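PDB 6CTZ: gentamicin resistance protein from Enterococcus gallinarum, which probably transfers phosphate from a guanine nucleotide to the 2''-hydroxyl of aminoglycosides such as kanamycin and gentamicin, giving the bacterium resistance. Local coordinates for residues D50-N53 against K54-L58; E129-S133 against A134-V138. The protein carries 2 engineered substitutions. One frame throughout, in Å; residues are numbered along the deposited sequence.

Contact 1 (D50-N53 against K54-L58); sequences DELN and KEIQL
Leu52 and Ile56 touch one turn apart on helix 46-62, the helix packed against the five-stranded N-lobe sheet of this kinase-like fold. Leu52 CG meets Ile56 CD1 at 4.0 Å, and the two side chains cross at a slant. The same pair is tied through the backbone, where Ile56 N donates to Leu52 O at 2.8 Å. Ile56 points CG1 away from its own carbonyl carbon (chi1 -73°), which leaves CG1 3.3 Å from Leu52 O. Both residues also pack on Tyr73 and Val86 of the sheet.

Three charged side chains, Glu51, Lys54 and Glu55, have partners beyond the helix. Glu55 N donates to Glu51 O at 2.9 Å, and Glu55 CG also lies near that oxygen. The Glu55 carboxylate forms a salt bridge to Arg41 and accepts from Phe215 N. Glu51, a magnesium ligand in a known structure of this protein, binds none in this model and pairs with Arg28. Lys54 NZ, 5.4 Å from Glu51 OE2, donates to the carbonyls of Gly216 and Ala218. The chain of Lys54 bends at chi3 (67°), and this turns its CE back to 4.0 Å from Glu51 O.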
loop_
_atom_site.group_PDB
_atom_site.type_symbol
_atom_site.label_atom_id
_atom_site.label_comp_id
_atom_site.label_asym_id
_atom_site.label_seq_id
_atom_site.Cartn_x
_atom_site.Cartn_y
_atom_site.Cartn_z
ATOM N N ASP A 50 -8.048 2.413 -13.624
ATOM C CA ASP A 50 -6.891 3.265 -13.894
ATOM C C ASP A 50 -5.639 2.707 -13.238
ATOM O O ASP A 50 -4.568 2.667 -13.855
ATOM C CB ASP A 50 -7.142 4.680 -13.369
ATOM C CG ASP A 50 -8.279 5.389 -14.081
ATOM O OD1 ASP A 50 -8.638 4.982 -15.204
ATOM O OD2 ASP A 50 -8.805 6.373 -13.512
ATOM N N GLU A 51 -5.759 2.264 -11.987
ATOM C CA GLU A 51 -4.596 1.744 -11.281
ATOM C C GLU A 51 -4.103 0.452 -11.923
ATOM O O GLU A 51 -2.892 0.217 -12.014
ATOM C CB GLU A 51 -4.920 1.562 -9.795
ATOM C CG GLU A 51 -5.203 2.901 -9.111
ATOM C CD GLU A 51 -5.631 2.801 -7.653
ATOM O OE1 GLU A 51 -5.834 1.689 -7.130
ATOM O OE2 GLU A 51 -5.744 3.860 -7.013
ATOM N N LEU A 52 -5.027 -0.396 -12.394
ATOM C CA LEU A 52 -4.618 -1.628 -13.055
ATOM C C LEU A 52 -3.923 -1.336 -14.379
ATOM O O LEU A 52 -2.918 -1.975 -14.709
ATOM C CB LEU A 52 -5.821 -2.553 -13.246
ATOM C CG LEU A 52 -5.475 -3.852 -13.969
ATOM C CD1 LEU A 52 -4.364 -4.599 -13.244
ATOM C CD2 LEU A 52 -6.708 -4.728 -14.115
ATOM N N ASN A 53 -4.431 -0.366 -15.144
ATOM C CA ASN A 53 -3.752 0.000 -16.383
ATOM C C ASN A 53 -2.328 0.468 -16.116
ATOM O O ASN A 53 -1.415 0.174 -16.898
ATOM C CB ASN A 53 -4.557 1.040 -17.155
ATOM C CG ASN A 53 -5.634 0.402 -17.980
ATOM O OD1 ASN A 53 -5.415 -0.656 -18.561
ATOM N ND2 ASN A 53 -6.804 1.015 -18.021
ATOM N N LYS A 54 -2.118 1.186 -15.008
ATOM C CA LYS A 54 -0.769 1.557 -14.592
ATOM C C LYS A 54 0.065 0.319 -14.272
ATOM O O LYS A 54 1.187 0.175 -14.764
ATOM C CB LYS A 54 -0.848 2.494 -13.383
ATOM C CG LYS A 54 0.480 2.746 -12.672
ATOM C CD LYS A 54 0.303 3.657 -11.473
ATOM C CE LYS A 54 -0.510 3.018 -10.355
ATOM N NZ LYS A 54 -0.890 4.041 -9.328
ATOM N N GLU A 55 -0.480 -0.607 -13.469
ATOM C CA GLU A 55 0.274 -1.813 -13.126
ATOM C C GLU A 55 0.617 -2.642 -14.361
ATOM O O GLU A 55 1.706 -3.220 -14.439
ATOM C CB GLU A 55 -0.483 -2.663 -12.098
ATOM C CG GLU A 55 -0.587 -2.024 -10.717
ATOM C CD GLU A 55 -1.135 -2.999 -9.702
ATOM O OE1 GLU A 55 -2.369 -3.061 -9.557
ATOM O OE2 GLU A 55 -0.337 -3.729 -9.070
ATOM N N ILE A 56 -0.302 -2.718 -15.330
ATOM C CA ILE A 56 -0.041 -3.482 -16.548
ATOM C C ILE A 56 1.225 -2.982 -17.241
ATOM O O ILE A 56 2.015 -3.772 -17.779
ATOM C CB ILE A 56 -1.271 -3.443 -17.477
ATOM C CG1 ILE A 56 -2.386 -4.334 -16.916
ATOM C CG2 ILE A 56 -0.890 -3.842 -18.914
ATOM C CD1 ILE A 56 -3.734 -4.120 -17.575
ATOM N N GLN A 57 1.437 -1.661 -17.243
ATOM C CA GLN A 57 2.612 -1.091 -17.895
ATOM C C GLN A 57 3.835 -1.128 -16.990
ATOM O O GLN A 57 4.956 -1.344 -17.467
ATOM C CB GLN A 57 2.338 0.352 -18.300
ATOM C CG GLN A 57 1.195 0.549 -19.283
ATOM C CD GLN A 57 0.810 2.011 -19.359
ATOM O OE1 GLN A 57 -0.168 2.443 -18.738
ATOM N NE2 GLN A 57 1.598 2.791 -20.086
ATOM N N LEU A 58 3.643 -0.886 -15.688
ATOM C CA LEU A 58 4.780 -0.716 -14.789
ATOM C C LEU A 58 5.418 -2.046 -14.412
ATOM O O LEU A 58 6.650 -2.168 -14.395
ATOM C CB LEU A 58 4.338 0.014 -13.520
ATOM C CG LEU A 58 5.415 0.136 -12.438
ATOM C CD1 LEU A 58 6.572 1.027 -12.896
ATOM C CD2 LEU A 58 4.838 0.660 -11.135
#

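Contact 2 (E129-S133 against A134-V138); sequences ETAIS and AGVPV
Val136 packs back against Ala131 where a Schellman motif ends helix 128-133. Ala131 CB meets Val136 CG2 at 3.9 Å. Val136 CG2 also sits 3.2 Å from Ala131 O, a tight approach. CG1 of Val136 is anti to the backbone N (chi1 179°), which leaves CG2 beside that N and anti to the carbonyl carbon.

Ala131 O is the hub of the cap. Val136 N donates to it at 3.1 Å, and Ala134 N does so at 2.9 Å. The two donors reach it from opposite faces of its carbonyl plane, and Ala134 N stands well above that plane. Gly135 N closes the inner turn on Ile132 O at 3.0 Å, also from above the plane. Gly135 has positive phi (88°), as the C-prime residue of this motif does.

The other side is more exposed and partly hydrated. Ile132 CD1 meets Val138 CG2 at 3.6 Å, between two exposed side chains. A water gives one hydrogen bond to Ile132 O and another, at 2.7 Å, to Val136 O, bridging the helix end and the departing chain. The Ser133 hydroxyl turns back and donates to Thr130 O at 2.7 Å.

Ile220 touches Ala131, Ile132, Val136 and Val138, and its backbone bonds to Pro137. Helix 46-62 packs against the cap through Leu58 on Val136, Lys54 on Pro137 and Leu61 on Thr130. The chain then runs on to helix 141-155.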
loop_
_atom_site.group_PDB
_atom_site.type_symbol
_atom_site.label_atom_id
_atom_site.label_comp_id
_atom_site.label_asym_id
_atom_site.label_seq_id
_atom_site.Cartn_x
_atom_site.Cartn_y
_atom_site.Cartn_z
ATOM N N GLU A 129 11.479 8.773 -14.915
ATOM C CA GLU A 129 10.899 9.046 -16.230
ATOM C C GLU A 129 10.315 7.789 -16.866
ATOM O O GLU A 129 9.284 7.863 -17.543
ATOM C CB GLU A 129 11.926 9.713 -17.150
ATOM C CG GLU A 129 13.085 8.835 -17.610
ATOM C CD GLU A 129 14.231 8.727 -16.613
ATOM O OE1 GLU A 129 14.112 9.217 -15.459
ATOM O OE2 GLU A 129 15.261 8.137 -17.002
ATOM N N THR A 130 10.934 6.628 -16.637
ATOM C CA THR A 130 10.370 5.385 -17.152
ATOM C C THR A 130 9.048 5.071 -16.465
ATOM O O THR A 130 8.068 4.680 -17.114
ATOM C CB THR A 130 11.374 4.257 -16.937
ATOM O OG1 THR A 130 12.594 4.584 -17.621
ATOM C CG2 THR A 130 10.822 2.928 -17.468
ATOM N N ALA A 131 8.995 5.252 -15.147
ATOM C CA ALA A 131 7.741 5.048 -14.434
ATOM C C ALA A 131 6.651 5.996 -14.928
ATOM O O ALA A 131 5.515 5.565 -15.163
ATOM C CB ALA A 131 7.966 5.204 -12.932
ATOM N N ILE A 132 6.975 7.286 -15.113
ATOM C CA ILE A 132 5.962 8.226 -15.591
ATOM C C ILE A 132 5.439 7.800 -16.960
ATOM O O ILE A 132 4.232 7.879 -17.235
ATOM C CB ILE A 132 6.503 9.667 -15.609
ATOM C CG1 ILE A 132 6.877 10.125 -14.197
ATOM C CG2 ILE A 132 5.469 10.619 -16.211
ATOM C CD1 ILE A 132 7.669 11.434 -14.189
ATOM N N SER A 133 6.340 7.338 -17.837
ATOM C CA SER A 133 5.935 6.882 -19.164
ATOM C C SER A 133 4.999 5.681 -19.093
ATOM O O SER A 133 4.238 5.445 -20.038
ATOM C CB SER A 133 7.185 6.544 -19.983
ATOM O OG SER A 133 7.673 5.244 -19.678
ATOM N N ALA A 134 5.046 4.918 -18.000
ATOM C CA ALA A 134 4.181 3.770 -17.770
ATOM C C ALA A 134 2.886 4.136 -17.056
ATOM O O ALA A 134 2.178 3.242 -16.588
ATOM C CB ALA A 134 4.931 2.691 -16.984
ATOM N N GLY A 135 2.569 5.423 -16.947
ATOM C CA GLY A 135 1.335 5.850 -16.323
ATOM C C GLY A 135 1.395 6.059 -14.825
ATOM O O GLY A 135 0.338 6.234 -14.201
ATOM N N VAL A 136 2.581 6.037 -14.223
ATOM C CA VAL A 136 2.706 6.299 -12.788
ATOM C C VAL A 136 2.517 7.797 -12.568
ATOM O O VAL A 136 3.231 8.600 -13.181
ATOM C CB VAL A 136 4.059 5.805 -12.255
ATOM C CG1 VAL A 136 4.203 6.104 -10.776
ATOM C CG2 VAL A 136 4.204 4.306 -12.505
ATOM N N PRO A 137 1.564 8.222 -11.744
ATOM C CA PRO A 137 1.342 9.658 -11.552
ATOM C C PRO A 137 2.413 10.268 -10.668
ATOM O O PRO A 137 3.017 9.603 -9.825
ATOM C CB PRO A 137 -0.015 9.703 -10.841
ATOM C CG PRO A 137 -0.036 8.433 -10.051
ATOM C CD PRO A 137 0.649 7.408 -10.927
ATOM N N VAL A 138 2.644 11.559 -10.877
ATOM C CA VAL A 138 3.512 12.340 -10.002
ATOM C C VAL A 138 2.607 12.996 -8.967
ATOM O O VAL A 138 1.768 13.835 -9.306
ATOM C CB VAL A 138 4.316 13.382 -10.790
ATOM C CG1 VAL A 138 5.163 14.222 -9.842
ATOM C CG2 VAL A 138 5.176 12.695 -11.852
HETATM O O HOH W 1 2.203 9.399 -15.573
#

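How the contacts relate
Both contacts join residues close in sequence, but contact 1 lies in mid-helix and contact 2 at a helix end. Contact 1 repeats the regular i to i+4 bonding and turns its apolar face to the N-lobe sheet. Its Glu51 and Glu55 reach the GDP-binding residues Arg28 and Arg41. Contact 2 is held by capping bonds, with Val136 buried and Ile132 and Val138 exposed. Its polar bonds are largely of the backbone, with a water and one serine hydroxyl. The centres are 10 Å apart and the two meet directly: Lys54 CD lies 3.8 Å from Pro137 CD. Both are partly buried, contact 1 between the sheet and the loop of Phe215 to Ala218, contact 2 nearer the surface.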